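PDB 2QG7: ethanolamine kinase Pv091845 from Plasmodium vivax, which probably phosphorylates ethanolamine, the first step in making phosphatidylethanolamine from ethanolamine. Local coordinates for residues 170-173 with 178-181; 192-197 with 384-389; 367-372 with 376-381. All blocks are in the same frame, centred on the assembly; numbering follows the deposited sequence.

Contact 1: residues 170-173 with 178-181; sequences IYVF and RIEE
Ile179 O receives two backbone N-H groups from strand 170-173, Tyr171 N at 2.6 Å and Val172 N at 3.2 Å, because that strand carries an extra residue here: a classic beta bulge. The bond from Ile179 N back to Val172 O, 3.0 Å long, restores regular antiparallel pairing.

Apolar contacts divide between the two faces of the hairpin. On one, Ile170 CG2 meets Arg178 CD at 3.5 Å, while Ile170 CD1 lies over one face of the guanidinium, toward its rim. On the other, Val172 CB and Ile179 CD1 approach to 4.2 Å; beta-branched side chains such as these suit extended strands. Tyr171, placed by the bulge, keeps its CG beside the backbone N (chi1 -61°), which carries the ring along the partner strand until its OH lies 3.5 Å from Glu181 CG.

Charge is gathered on the face of Ile170 and Arg178. Arg178 NH2 bonds Glu180 OE1 at 3.0 Å, nearly in the guanidinium plane. Arg178 also pairs with Glu154 and Glu180 with Arg139, so the buried charges of Arg178 and Glu180 are probably balanced by each other and by these partners.

The hairpin ends the five-stranded antiparallel sheet of this kinase-like fold: strand 136-141 flanks 177-181, helix 151-163 packs against the face bearing Ile170 and Phe173, and helix 84-98 against that of Val172 and Ile179.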
ATOM      1  N   ILE D 170      18.780 -28.267 -15.810  1.00 60.83           N
ATOM      2  CA  ILE D 170      19.665 -27.891 -14.723  1.00 61.37           C
ATOM      3  C   ILE D 170      20.855 -28.841 -14.708  1.00 61.82           C
ATOM      4  O   ILE D 170      20.676 -30.049 -14.550  1.00 62.76           O
ATOM      5  CB  ILE D 170      18.956 -27.947 -13.350  1.00 61.77           C
ATOM      6  CG1 ILE D 170      17.788 -26.965 -13.316  1.00 60.19           C
ATOM      7  CG2 ILE D 170      19.960 -27.677 -12.187  1.00 60.68           C
ATOM      8  CD1 ILE D 170      16.867 -27.249 -12.194  1.00 61.20           C
ATOM      9  N   TYR D 171      22.063 -28.293 -14.856  1.00 62.05           N
ATOM     10  CA  TYR D 171      23.285 -29.097 -14.990  1.00 61.32           C
ATOM     11  C   TYR D 171      23.829 -29.617 -13.645  1.00 61.40           C
ATOM     12  O   TYR D 171      24.075 -30.829 -13.496  1.00 61.63           O
ATOM     13  CB  TYR D 171      24.338 -28.279 -15.718  1.00 61.10           C
ATOM     14  CG  TYR D 171      23.942 -27.851 -17.115  1.00 61.07           C
ATOM     15  CD1 TYR D 171      23.876 -28.780 -18.156  1.00 59.99           C
ATOM     16  CD2 TYR D 171      23.662 -26.511 -17.406  1.00 61.90           C
ATOM     17  CE1 TYR D 171      23.525 -28.385 -19.446  1.00 58.99           C
ATOM     18  CE2 TYR D 171      23.308 -26.102 -18.701  1.00 58.98           C
ATOM     19  CZ  TYR D 171      23.251 -27.051 -19.713  1.00 59.42           C
ATOM     20  OH  TYR D 171      22.899 -26.686 -20.995  1.00 58.31           O
ATOM     21  N   VAL D 172      23.992 -28.712 -12.664  1.00 60.69           N
ATOM     22  CA  VAL D 172      24.569 -29.061 -11.354  1.00 60.06           C
ATOM     23  C   VAL D 172      23.774 -28.474 -10.174  1.00 59.95           C
ATOM     24  O   VAL D 172      23.364 -27.321 -10.213  1.00 59.15           O
ATOM     25  CB  VAL D 172      26.071 -28.599 -11.223  1.00 59.85           C
ATOM     26  CG1 VAL D 172      26.658 -29.069  -9.900  1.00 58.97           C
ATOM     27  CG2 VAL D 172      26.914 -29.091 -12.395  1.00 58.91           C
ATOM     28  N   PHE D 173      23.585 -29.286  -9.127  1.00 60.23           N
ATOM     29  CA  PHE D 173      22.954 -28.844  -7.886  1.00 60.22           C
ATOM     30  C   PHE D 173      24.001 -28.773  -6.762  1.00 59.74           C
ATOM     31  O   PHE D 173      24.755 -29.724  -6.565  1.00 60.00           O
ATOM     32  CB  PHE D 173      21.814 -29.792  -7.460  1.00 61.02           C
ATOM     33  CG  PHE D 173      20.632 -29.827  -8.408  1.00 62.34           C
ATOM     34  CD1 PHE D 173      20.574 -30.776  -9.438  1.00 64.54           C
ATOM     35  CD2 PHE D 173      19.568 -28.939  -8.252  1.00 65.49           C
ATOM     36  CE1 PHE D 173      19.488 -30.832 -10.316  1.00 66.01           C
ATOM     37  CE2 PHE D 173      18.452 -28.963  -9.130  1.00 66.19           C
ATOM     38  CZ  PHE D 173      18.413 -29.915 -10.162  1.00 66.95           C
ATOM     39  N   ARG D 178      22.669 -23.390  -8.043  1.00 55.33           N
ATOM     40  CA  ARG D 178      22.750 -24.350  -9.150  1.00 56.75           C
ATOM     41  C   ARG D 178      23.274 -23.735 -10.443  1.00 57.81           C
ATOM     42  O   ARG D 178      23.308 -22.498 -10.598  1.00 57.87           O
ATOM     43  CB  ARG D 178      21.367 -24.967  -9.425  1.00 57.15           C
ATOM     44  CG  ARG D 178      20.388 -23.989 -10.084  1.00 57.75           C
ATOM     45  CD  ARG D 178      19.135 -24.678 -10.526  1.00 57.56           C
ATOM     46  NE  ARG D 178      18.219 -24.861  -9.423  1.00 58.73           N
ATOM     47  CZ  ARG D 178      16.972 -24.390  -9.388  1.00 59.19           C
ATOM     48  NH1 ARG D 178      16.229 -24.635  -8.313  1.00 60.32           N
ATOM     49  NH2 ARG D 178      16.466 -23.693 -10.409  1.00 59.50           N
ATOM     50  N   ILE D 179      23.653 -24.608 -11.379  1.00 58.85           N
ATOM     51  CA  ILE D 179      24.023 -24.186 -12.731  1.00 60.28           C
ATOM     52  C   ILE D 179      23.008 -24.747 -13.728  1.00 61.06           C
ATOM     53  O   ILE D 179      22.824 -25.970 -13.846  1.00 60.85           O
ATOM     54  CB  ILE D 179      25.474 -24.611 -13.163  1.00 60.12           C
ATOM     55  CG1 ILE D 179      26.506 -24.266 -12.077  1.00 60.29           C
ATOM     56  CG2 ILE D 179      25.840 -23.926 -14.482  1.00 60.03           C
ATOM     57  CD1 ILE D 179      27.888 -24.947 -12.268  1.00 58.29           C
ATOM     58  N   GLU D 180      22.371 -23.847 -14.462  1.00 62.06           N
ATOM     59  CA  GLU D 180      21.272 -24.228 -15.333  1.00 62.92           C
ATOM     60  C   GLU D 180      21.421 -23.608 -16.715  1.00 63.73           C
ATOM     61  O   GLU D 180      22.228 -22.699 -16.931  1.00 63.36           O
ATOM     62  CB  GLU D 180      19.907 -23.887 -14.682  1.00 62.76           C
ATOM     63  CG  GLU D 180      19.666 -22.398 -14.470  1.00 63.30           C
ATOM     64  CD  GLU D 180      18.402 -22.060 -13.672  1.00 64.04           C
ATOM     65  OE1 GLU D 180      18.145 -22.658 -12.610  1.00 62.15           O
ATOM     66  OE2 GLU D 180      17.666 -21.142 -14.099  1.00 67.30           O
ATOM     67  N   GLU D 181      20.632 -24.139 -17.642  1.00 65.29           N
ATOM     68  CA  GLU D 181      20.643 -23.775 -19.053  1.00 66.35           C
ATOM     69  C   GLU D 181      20.069 -22.394 -19.218  1.00 66.49           C
ATOM     70  O   GLU D 181      18.982 -22.094 -18.702  1.00 67.24           O
ATOM     71  CB  GLU D 181      19.786 -24.778 -19.835  1.00 66.75           C
ATOM     72  CG  GLU D 181      19.992 -24.779 -21.326  1.00 69.23           C
ATOM     73  CD  GLU D 181      19.064 -25.757 -22.071  1.00 72.44           C
ATOM     74  OE1 GLU D 181      18.441 -25.310 -23.064  1.00 72.80           O
ATOM     75  OE2 GLU D 181      18.962 -26.958 -21.686  1.00 73.43           O
TER

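Contact 2: residues 192-197 with 384-389; sequences DIKNPK and KEEEYH
Pro196 and His389 form the closely packed half of this small surface contact. The imidazole presents an edge, and Pro196 O lies near the ring plane, 3.3 Å from His389 CE1. That carbon sits between two ring nitrogens, so its C-H is polarised and tolerates a carbonyl oxygen better than an ordinary apolar carbon would. Pro196 CB comes to 3.7 Å from His389 CE1, so one ring atom meets both the backbone and the pyrrolidine of the proline. His389 reaches across because its CG is trans to the backbone N (chi1 -171°). Its ring is further fixed from outside the two segments: His389 ND1 bonds the side-chain oxygen of Gln199, and His393 stacks edge-to-face with it.

The other half is looser and relies on charge. In a salt bridge, Glu386 OE1 offers its syn lone pair, on the side of the other oxygen, to Lys194 NZ 3.1 Å away; Glu386 OE2 stays at 3.7 Å from Lys194 NZ. Two long flexible chains span the gap between the backbones here, which is what lysine and glutamate do well on a partly exposed surface. Lys194 is straight up to CE and bends only at its last torsion (chi4 70°), and its ammonium also hydrogen-bonds Leu380 O, its closer partner.

Within 192-197 the chain passes from the short helix 190-194 into helix 196-210. Asn195 is the N-cap, its OD1 accepting a weak bond from Lys197 N, and Pro196 follows at the first helical position, where the first turn of a helix needs no N-H, so proline gives up no helical bond. An asparagine cap followed by proline is a familiar helix start, here set beside helix 384-395 in the helical lobe of the kinase-like fold.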
ATOM      1  N   ASP D 192       1.420  -6.979 -20.020  1.00 51.16           N
ATOM      2  CA  ASP D 192       1.508  -8.033 -21.022  1.00 50.16           C
ATOM      3  C   ASP D 192       0.615  -9.218 -20.694  1.00 49.88           C
ATOM      4  O   ASP D 192      -0.080  -9.712 -21.575  1.00 50.54           O
ATOM      5  CB  ASP D 192       2.938  -8.516 -21.222  1.00 49.78           C
ATOM      6  CG  ASP D 192       3.820  -7.465 -21.869  1.00 52.58           C
ATOM      7  OD1 ASP D 192       5.042  -7.481 -21.610  1.00 57.63           O
ATOM      8  OD2 ASP D 192       3.318  -6.608 -22.628  1.00 53.37           O
ATOM      9  N   ILE D 193       0.656  -9.690 -19.446  1.00 48.25           N
ATOM     10  CA  ILE D 193      -0.148 -10.833 -19.036  1.00 47.64           C
ATOM     11  C   ILE D 193      -1.654 -10.614 -19.129  1.00 48.23           C
ATOM     12  O   ILE D 193      -2.421 -11.567 -19.223  1.00 48.56           O
ATOM     13  CB  ILE D 193       0.278 -11.419 -17.638  1.00 47.02           C
ATOM     14  CG1 ILE D 193      -0.126 -10.500 -16.447  1.00 44.80           C
ATOM     15  CG2 ILE D 193       1.775 -11.831 -17.688  1.00 47.13           C
ATOM     16  CD1 ILE D 193       0.183 -11.120 -15.108  1.00 38.10           C
ATOM     17  N   LYS D 194      -2.062  -9.348 -19.108  1.00 49.65           N
ATOM     18  CA  LYS D 194      -3.452  -8.952 -19.174  1.00 50.08           C
ATOM     19  C   LYS D 194      -3.898  -8.848 -20.634  1.00 50.49           C
ATOM     20  O   LYS D 194      -5.076  -8.941 -20.947  1.00 50.51           O
ATOM     21  CB  LYS D 194      -3.616  -7.601 -18.477  1.00 51.01           C
ATOM     22  CG  LYS D 194      -5.094  -7.099 -18.356  1.00 52.50           C
ATOM     23  CD  LYS D 194      -5.127  -5.760 -17.648  1.00 53.47           C
ATOM     24  CE  LYS D 194      -6.521  -5.178 -17.567  1.00 55.53           C
ATOM     25  NZ  LYS D 194      -7.386  -5.966 -16.629  1.00 54.15           N
ATOM     26  N   ASN D 195      -2.925  -8.621 -21.505  1.00 52.07           N
ATOM     27  CA  ASN D 195      -3.096  -8.520 -22.956  1.00 52.78           C
ATOM     28  C   ASN D 195      -3.558  -9.857 -23.583  1.00 52.61           C
ATOM     29  O   ASN D 195      -2.888 -10.884 -23.435  1.00 51.65           O
ATOM     30  CB  ASN D 195      -1.776  -8.016 -23.562  1.00 52.71           C
ATOM     31  CG  ASN D 195      -1.822  -7.889 -25.054  1.00 53.36           C
ATOM     32  OD1 ASN D 195      -2.899  -7.876 -25.651  1.00 57.18           O
ATOM     33  ND2 ASN D 195      -0.645  -7.803 -25.675  1.00 53.52           N
ATOM     34  N   PRO D 196      -4.752  -9.852 -24.215  1.00 53.31           N
ATOM     35  CA  PRO D 196      -5.405 -11.047 -24.824  1.00 53.53           C
ATOM     36  C   PRO D 196      -4.490 -11.888 -25.746  1.00 52.72           C
ATOM     37  O   PRO D 196      -4.647 -13.095 -25.847  1.00 52.77           O
ATOM     38  CB  PRO D 196      -6.579 -10.432 -25.613  1.00 53.79           C
ATOM     39  CG  PRO D 196      -6.963  -9.219 -24.773  1.00 54.30           C
ATOM     40  CD  PRO D 196      -5.607  -8.644 -24.345  1.00 53.33           C
ATOM     41  N   LYS D 197      -3.550 -11.230 -26.390  1.00 52.65           N
ATOM     42  CA  LYS D 197      -2.515 -11.850 -27.191  1.00 52.77           C
ATOM     43  C   LYS D 197      -1.629 -12.802 -26.354  1.00 52.48           C
ATOM     44  O   LYS D 197      -1.296 -13.908 -26.801  1.00 53.61           O
ATOM     45  CB  LYS D 197      -1.714 -10.706 -27.831  1.00 53.46           C
ATOM     46  CG  LYS D 197      -0.308 -11.032 -28.396  1.00 56.07           C
ATOM     47  CD  LYS D 197       0.469  -9.710 -28.746  1.00 59.63           C
ATOM     48  CE  LYS D 197       1.934 -10.065 -29.139  1.00 66.21           C
ATOM     49  NZ  LYS D 197       2.846  -8.833 -29.447  1.00 68.45           N
ATOM     50  N   LYS D 384     -15.165 -10.840 -15.712  1.00 58.25           N
ATOM     51  CA  LYS D 384     -15.779 -12.109 -16.192  1.00 59.69           C
ATOM     52  C   LYS D 384     -15.413 -12.445 -17.640  1.00 59.78           C
ATOM     53  O   LYS D 384     -15.120 -13.583 -17.979  1.00 60.16           O
ATOM     54  CB  LYS D 384     -17.312 -12.031 -16.075  1.00 60.17           C
ATOM     55  CG  LYS D 384     -18.056 -13.366 -16.234  1.00 63.16           C
ATOM     56  CD  LYS D 384     -18.259 -14.077 -14.891  1.00 67.16           C
ATOM     57  CE  LYS D 384     -19.471 -15.023 -14.936  1.00 69.54           C
ATOM     58  NZ  LYS D 384     -19.360 -16.105 -15.979  1.00 70.03           N
ATOM     59  N   GLU D 385     -15.431 -11.415 -18.468  1.00 60.59           N
ATOM     60  CA  GLU D 385     -15.130 -11.478 -19.878  1.00 61.55           C
ATOM     61  C   GLU D 385     -13.666 -11.838 -20.131  1.00 61.31           C
ATOM     62  O   GLU D 385     -13.349 -12.626 -21.045  1.00 61.38           O
ATOM     63  CB  GLU D 385     -15.478 -10.127 -20.521  1.00 61.93           C
ATOM     64  CG  GLU D 385     -15.336 -10.139 -22.038  1.00 67.58           C
ATOM     65  CD  GLU D 385     -15.855  -8.878 -22.740  1.00 72.16           C
ATOM     66  OE1 GLU D 385     -16.457  -7.983 -22.080  1.00 71.22           O
ATOM     67  OE2 GLU D 385     -15.672  -8.815 -23.992  1.00 74.97           O
ATOM     68  N   GLU D 386     -12.776 -11.244 -19.323  1.00 60.97           N
ATOM     69  CA  GLU D 386     -11.344 -11.509 -19.409  1.00 59.18           C
ATOM     70  C   GLU D 386     -10.968 -12.859 -18.825  1.00 57.73           C
ATOM     71  O   GLU D 386     -10.054 -13.514 -19.325  1.00 58.61           O
ATOM     72  CB  GLU D 386     -10.563 -10.414 -18.734  1.00 59.41           C
ATOM     73  CG  GLU D 386     -10.626  -9.098 -19.420  1.00 61.32           C
ATOM     74  CD  GLU D 386      -9.874  -8.021 -18.654  1.00 66.52           C
ATOM     75  OE1 GLU D 386      -8.683  -8.222 -18.276  1.00 66.00           O
ATOM     76  OE2 GLU D 386     -10.491  -6.952 -18.436  1.00 69.90           O
ATOM     77  N   GLU D 387     -11.651 -13.278 -17.771  1.00 55.77           N
ATOM     78  CA  GLU D 387     -11.470 -14.622 -17.256  1.00 54.68           C
ATOM     79  C   GLU D 387     -11.866 -15.689 -18.308  1.00 54.56           C
ATOM     80  O   GLU D 387     -11.240 -16.760 -18.427  1.00 53.69           O
ATOM     81  CB  GLU D 387     -12.297 -14.814 -15.997  1.00 54.31           C
ATOM     82  CG  GLU D 387     -11.847 -13.986 -14.835  1.00 54.96           C
ATOM     83  CD  GLU D 387     -12.637 -14.251 -13.550  1.00 55.22           C
ATOM     84  OE1 GLU D 387     -13.748 -14.833 -13.617  1.00 54.85           O
ATOM     85  OE2 GLU D 387     -12.151 -13.837 -12.459  1.00 56.27           O
ATOM     86  N   TYR D 388     -12.936 -15.379 -19.046  1.00 54.11           N
ATOM     87  CA  TYR D 388     -13.465 -16.223 -20.101  1.00 52.98           C
ATOM     88  C   TYR D 388     -12.449 -16.436 -21.255  1.00 51.73           C
ATOM     89  O   TYR D 388     -12.178 -17.582 -21.663  1.00 51.75           O
ATOM     90  CB  TYR D 388     -14.764 -15.585 -20.615  1.00 53.81           C
ATOM     91  CG  TYR D 388     -15.572 -16.447 -21.539  1.00 55.52           C
ATOM     92  CD1 TYR D 388     -16.511 -17.346 -21.034  1.00 56.39           C
ATOM     93  CD2 TYR D 388     -15.391 -16.362 -22.934  1.00 59.40           C
ATOM     94  CE1 TYR D 388     -17.262 -18.137 -21.880  1.00 58.34           C
ATOM     95  CE2 TYR D 388     -16.131 -17.172 -23.797  1.00 61.12           C
ATOM     96  CZ  TYR D 388     -17.069 -18.049 -23.257  1.00 59.84           C
ATOM     97  OH  TYR D 388     -17.810 -18.837 -24.109  1.00 62.40           O
ATOM     98  N   HIS D 389     -11.908 -15.335 -21.775  1.00 50.14           N
ATOM     99  CA  HIS D 389     -10.943 -15.401 -22.838  1.00 49.64           C
ATOM    100  C   HIS D 389      -9.731 -16.277 -22.497  1.00 49.32           C
ATOM    101  O   HIS D 389      -9.226 -16.962 -23.353  1.00 50.62           O
ATOM    102  CB  HIS D 389     -10.523 -13.994 -23.293  1.00 49.51           C
ATOM    103  CG  HIS D 389      -9.685 -13.990 -24.544  1.00 51.33           C
ATOM    104  ND1 HIS D 389      -8.309 -13.897 -24.523  1.00 53.24           N
ATOM    105  CD2 HIS D 389     -10.026 -14.118 -25.854  1.00 52.90           C
ATOM    106  CE1 HIS D 389      -7.840 -13.939 -25.761  1.00 52.10           C
ATOM    107  NE2 HIS D 389      -8.860 -14.064 -26.589  1.00 51.11           N
TER

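Contact 3: residues 367-372 with 376-381; sequences HFNEYA and CDWDLT
Tyr371 meets the backbone of Leu380, and its side chain can be traced outward from there. Tyr371 CB is 3.3 Å from Leu380 O. The same oxygen lies at the ring's edge, close to its plane, 3.5 Å from Tyr371 CD2, so the near rim of the ring is set against a backbone carbonyl. Farther along, CE2 packs on the CA of Lys194, and at the tip the hydroxyl is hydrogen-bonded to the side-chain amide of Gln199. Tyrosine fits this route: a flat apolar body for the packing and a polar end for the partner beyond.

The backbone meanwhile doubles back. Asp377 N bonds Ala372 O at 3.3 Å, approaching tilted from the carbonyl plane, and Asp377 is itself the centre of an inverse gamma turn that leads into the 3-10 segment 378-380. Together these link helix 360-369 to helix 384-395 in the helical lobe of the kinase-like fold, and a salt bridge from Asp377 to Arg190 ties the link to helix 190-194.

Within the bend the side chains are close. Ala372 CB touches Trp378 CE3 at 3.4 Å, a place for a small methyl beside a large ring. The indole also turns an edge to Asn369 O, near its plane, 3.6 Å from Trp378 CZ3; His418 and Phe454 also meet it edge-to-face. Thr381 divides its two branches. Thr381 OG1, lodged between backbone N and carbonyl carbon (chi1 56°), bonds Trp378 O at 2.6 Å, and that oxygen also accepts from Thr381 N. The methyl turns instead to the helix, where Thr381 CG2 is 3.5 Å from Phe368 O.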
ATOM      1  N   HIS D 367      -2.670 -16.467 -10.745  1.00 39.49           N
ATOM      2  CA  HIS D 367      -2.180 -15.776 -11.900  1.00 39.40           C
ATOM      3  C   HIS D 367      -3.001 -14.523 -12.188  1.00 39.68           C
ATOM      4  O   HIS D 367      -2.480 -13.487 -12.607  1.00 39.92           O
ATOM      5  CB  HIS D 367      -2.183 -16.708 -13.124  1.00 39.93           C
ATOM      6  CG  HIS D 367      -1.750 -16.027 -14.392  1.00 38.35           C
ATOM      7  ND1 HIS D 367      -0.514 -15.436 -14.533  1.00 37.54           N
ATOM      8  CD2 HIS D 367      -2.397 -15.817 -15.562  1.00 38.55           C
ATOM      9  CE1 HIS D 367      -0.410 -14.895 -15.733  1.00 39.32           C
ATOM     10  NE2 HIS D 367      -1.542 -15.102 -16.379  1.00 40.97           N
ATOM     11  N   PHE D 368      -4.297 -14.620 -11.971  1.00 40.42           N
ATOM     12  CA  PHE D 368      -5.188 -13.501 -12.183  1.00 40.44           C
ATOM     13  C   PHE D 368      -4.999 -12.387 -11.135  1.00 40.40           C
ATOM     14  O   PHE D 368      -5.148 -11.208 -11.451  1.00 40.79           O
ATOM     15  CB  PHE D 368      -6.621 -13.995 -12.163  1.00 40.78           C
ATOM     16  CG  PHE D 368      -7.021 -14.733 -13.428  1.00 43.09           C
ATOM     17  CD1 PHE D 368      -6.282 -14.571 -14.617  1.00 45.03           C
ATOM     18  CD2 PHE D 368      -8.146 -15.545 -13.454  1.00 41.65           C
ATOM     19  CE1 PHE D 368      -6.660 -15.249 -15.782  1.00 43.78           C
ATOM     20  CE2 PHE D 368      -8.552 -16.193 -14.629  1.00 40.97           C
ATOM     21  CZ  PHE D 368      -7.811 -16.049 -15.779  1.00 43.18           C
ATOM     22  N   ASN D 369      -4.648 -12.766  -9.909  1.00 39.58           N
ATOM     23  CA  ASN D 369      -4.233 -11.771  -8.937  1.00 39.81           C
ATOM     24  C   ASN D 369      -2.995 -10.980  -9.359  1.00 38.95           C
ATOM     25  O   ASN D 369      -2.822  -9.864  -8.919  1.00 39.68           O
ATOM     26  CB  ASN D 369      -4.044 -12.357  -7.533  1.00 38.32           C
ATOM     27  CG  ASN D 369      -5.328 -12.433  -6.763  1.00 38.03           C
ATOM     28  OD1 ASN D 369      -6.212 -11.596  -6.930  1.00 36.45           O
ATOM     29  ND2 ASN D 369      -5.432 -13.420  -5.881  1.00 37.73           N
ATOM     30  N   GLU D 370      -2.148 -11.571 -10.184  1.00 38.17           N
ATOM     31  CA  GLU D 370      -0.864 -10.988 -10.517  1.00 37.88           C
ATOM     32  C   GLU D 370      -0.976  -9.983 -11.639  1.00 37.22           C
ATOM     33  O   GLU D 370      -0.004  -9.465 -12.110  1.00 38.97           O
ATOM     34  CB  GLU D 370       0.154 -12.105 -10.841  1.00 38.68           C
ATOM     35  CG  GLU D 370       0.558 -13.048  -9.652  1.00 40.24           C
ATOM     36  CD  GLU D 370       1.273 -12.300  -8.482  1.00 45.75           C
ATOM     37  OE1 GLU D 370       1.268 -12.808  -7.314  1.00 46.16           O
ATOM     38  OE2 GLU D 370       1.895 -11.213  -8.709  1.00 48.72           O
ATOM     39  N   TYR D 371      -2.175  -9.720 -12.092  1.00 39.32           N
ATOM     40  CA  TYR D 371      -2.457  -8.718 -13.090  1.00 40.75           C
ATOM     41  C   TYR D 371      -2.280  -7.358 -12.407  1.00 41.95           C
ATOM     42  O   TYR D 371      -1.946  -6.338 -13.073  1.00 42.32           O
ATOM     43  CB  TYR D 371      -3.923  -8.867 -13.546  1.00 41.74           C
ATOM     44  CG  TYR D 371      -4.191  -9.879 -14.667  1.00 45.27           C
ATOM     45  CD1 TYR D 371      -3.528 -11.126 -14.713  1.00 46.83           C
ATOM     46  CD2 TYR D 371      -5.148  -9.610 -15.651  1.00 47.30           C
ATOM     47  CE1 TYR D 371      -3.791 -12.039 -15.726  1.00 47.71           C
ATOM     48  CE2 TYR D 371      -5.428 -10.525 -16.669  1.00 49.96           C
ATOM     49  CZ  TYR D 371      -4.747 -11.734 -16.699  1.00 51.38           C
ATOM     50  OH  TYR D 371      -5.001 -12.636 -17.729  1.00 54.18           O
ATOM     51  N   ALA D 372      -2.565  -7.352 -11.099  1.00 41.32           N
ATOM     52  CA  ALA D 372      -2.370  -6.199 -10.200  1.00 41.63           C
ATOM     53  C   ALA D 372      -0.899  -5.839  -9.991  1.00 41.53           C
ATOM     54  O   ALA D 372      -0.594  -4.693  -9.658  1.00 40.83           O
ATOM     55  CB  ALA D 372      -3.030  -6.466  -8.857  1.00 40.12           C
ATOM     56  N   CYS D 376      -0.260  -4.040  -6.348  1.00 45.16           N
ATOM     57  CA  CYS D 376      -1.600  -4.474  -5.917  1.00 43.82           C
ATOM     58  C   CYS D 376      -2.744  -3.575  -6.391  1.00 44.35           C
ATOM     59  O   CYS D 376      -3.684  -3.261  -5.667  1.00 44.05           O
ATOM     60  CB  CYS D 376      -1.601  -4.696  -4.418  1.00 43.85           C
ATOM     61  SG  CYS D 376      -0.476  -5.927  -3.811  1.00 42.64           S
ATOM     62  N   ASP D 377      -2.662  -3.137  -7.642  1.00 46.21           N
ATOM     63  CA  ASP D 377      -3.754  -2.389  -8.252  1.00 47.54           C
ATOM     64  C   ASP D 377      -4.904  -3.327  -8.623  1.00 47.49           C
ATOM     65  O   ASP D 377      -4.951  -3.801  -9.732  1.00 48.13           O
ATOM     66  CB  ASP D 377      -3.251  -1.636  -9.463  1.00 47.71           C
ATOM     67  CG  ASP D 377      -2.198  -0.594  -9.098  1.00 52.64           C
ATOM     68  OD1 ASP D 377      -2.487   0.235  -8.192  1.00 58.79           O
ATOM     69  OD2 ASP D 377      -1.091  -0.583  -9.701  1.00 52.83           O
ATOM     70  N   TRP D 378      -5.810  -3.596  -7.682  1.00 48.26           N
ATOM     71  CA  TRP D 378      -6.771  -4.698  -7.787  1.00 48.93           C
ATOM     72  C   TRP D 378      -7.805  -4.556  -8.888  1.00 50.25           C
ATOM     73  O   TRP D 378      -8.444  -5.533  -9.280  1.00 50.08           O
ATOM     74  CB  TRP D 378      -7.470  -4.945  -6.471  1.00 48.37           C
ATOM     75  CG  TRP D 378      -6.568  -5.354  -5.356  1.00 48.95           C
ATOM     76  CD1 TRP D 378      -6.546  -4.828  -4.099  1.00 51.33           C
ATOM     77  CD2 TRP D 378      -5.566  -6.394  -5.373  1.00 48.60           C
ATOM     78  NE1 TRP D 378      -5.600  -5.476  -3.323  1.00 51.91           N
ATOM     79  CE2 TRP D 378      -4.975  -6.425  -4.085  1.00 49.19           C
ATOM     80  CE3 TRP D 378      -5.109  -7.293  -6.347  1.00 43.91           C
ATOM     81  CZ2 TRP D 378      -3.959  -7.313  -3.752  1.00 49.00           C
ATOM     82  CZ3 TRP D 378      -4.107  -8.155  -6.015  1.00 44.63           C
ATOM     83  CH2 TRP D 378      -3.534  -8.162  -4.731  1.00 47.10           C
ATOM     84  N   ASP D 379      -7.947  -3.344  -9.404  1.00 51.37           N
ATOM     85  CA  ASP D 379      -8.863  -3.079 -10.512  1.00 53.08           C
ATOM     86  C   ASP D 379      -8.331  -3.619 -11.865  1.00 52.65           C
ATOM     87  O   ASP D 379      -9.042  -3.632 -12.878  1.00 52.67           O
ATOM     88  CB  ASP D 379      -9.164  -1.569 -10.592  1.00 54.04           C
ATOM     89  CG  ASP D 379      -7.885  -0.708 -10.689  1.00 59.73           C
ATOM     90  OD1 ASP D 379      -6.898  -0.923  -9.897  1.00 65.51           O
ATOM     91  OD2 ASP D 379      -7.874   0.215 -11.544  1.00 64.60           O
ATOM     92  N   LEU D 380      -7.076  -4.062 -11.870  1.00 51.35           N
ATOM     93  CA  LEU D 380      -6.467  -4.639 -13.047  1.00 50.29           C
ATOM     94  C   LEU D 380      -6.722  -6.151 -13.142  1.00 49.97           C
ATOM     95  O   LEU D 380      -6.439  -6.755 -14.153  1.00 49.08           O
ATOM     96  CB  LEU D 380      -4.964  -4.324 -13.067  1.00 50.70           C
ATOM     97  CG  LEU D 380      -4.530  -2.844 -13.178  1.00 50.28           C
ATOM     98  CD1 LEU D 380      -3.043  -2.695 -13.070  1.00 46.67           C
ATOM     99  CD2 LEU D 380      -4.973  -2.262 -14.503  1.00 52.56           C
ATOM    100  N   THR D 381      -7.253  -6.756 -12.083  1.00 49.94           N
ATOM    101  CA  THR D 381      -7.585  -8.167 -12.108  1.00 50.00           C
ATOM    102  C   THR D 381      -8.752  -8.387 -13.091  1.00 50.70           C
ATOM    103  O   THR D 381      -9.599  -7.495 -13.241  1.00 50.14           O
ATOM    104  CB  THR D 381      -7.947  -8.692 -10.712  1.00 49.86           C
ATOM    105  OG1 THR D 381      -9.027  -7.909 -10.190  1.00 49.41           O
ATOM    106  CG2 THR D 381      -6.747  -8.649  -9.777  1.00 47.84           C
TER

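In the fold
Contact 1 belongs to the beta sheet, while contacts 2 and 3 lie in the helical part of the chain; the centre of contact 1 is about 34 Å from that of contact 2 and about 33 Å from that of contact 3. The last two are neighbours, their centres about 12 Å apart, with contact 3 nested in the loop that contact 2 closes; a probable Lys194-Leu380 hydrogen bond joins them, with Ile193 packing on Glu370 beside it. Contacts 1 and 3 are partly buried and join elements close in sequence through backbone bonds, the one with a strand ladder, the other with turns. Contact 2 is a surface contact between distant elements, made largely by side chains.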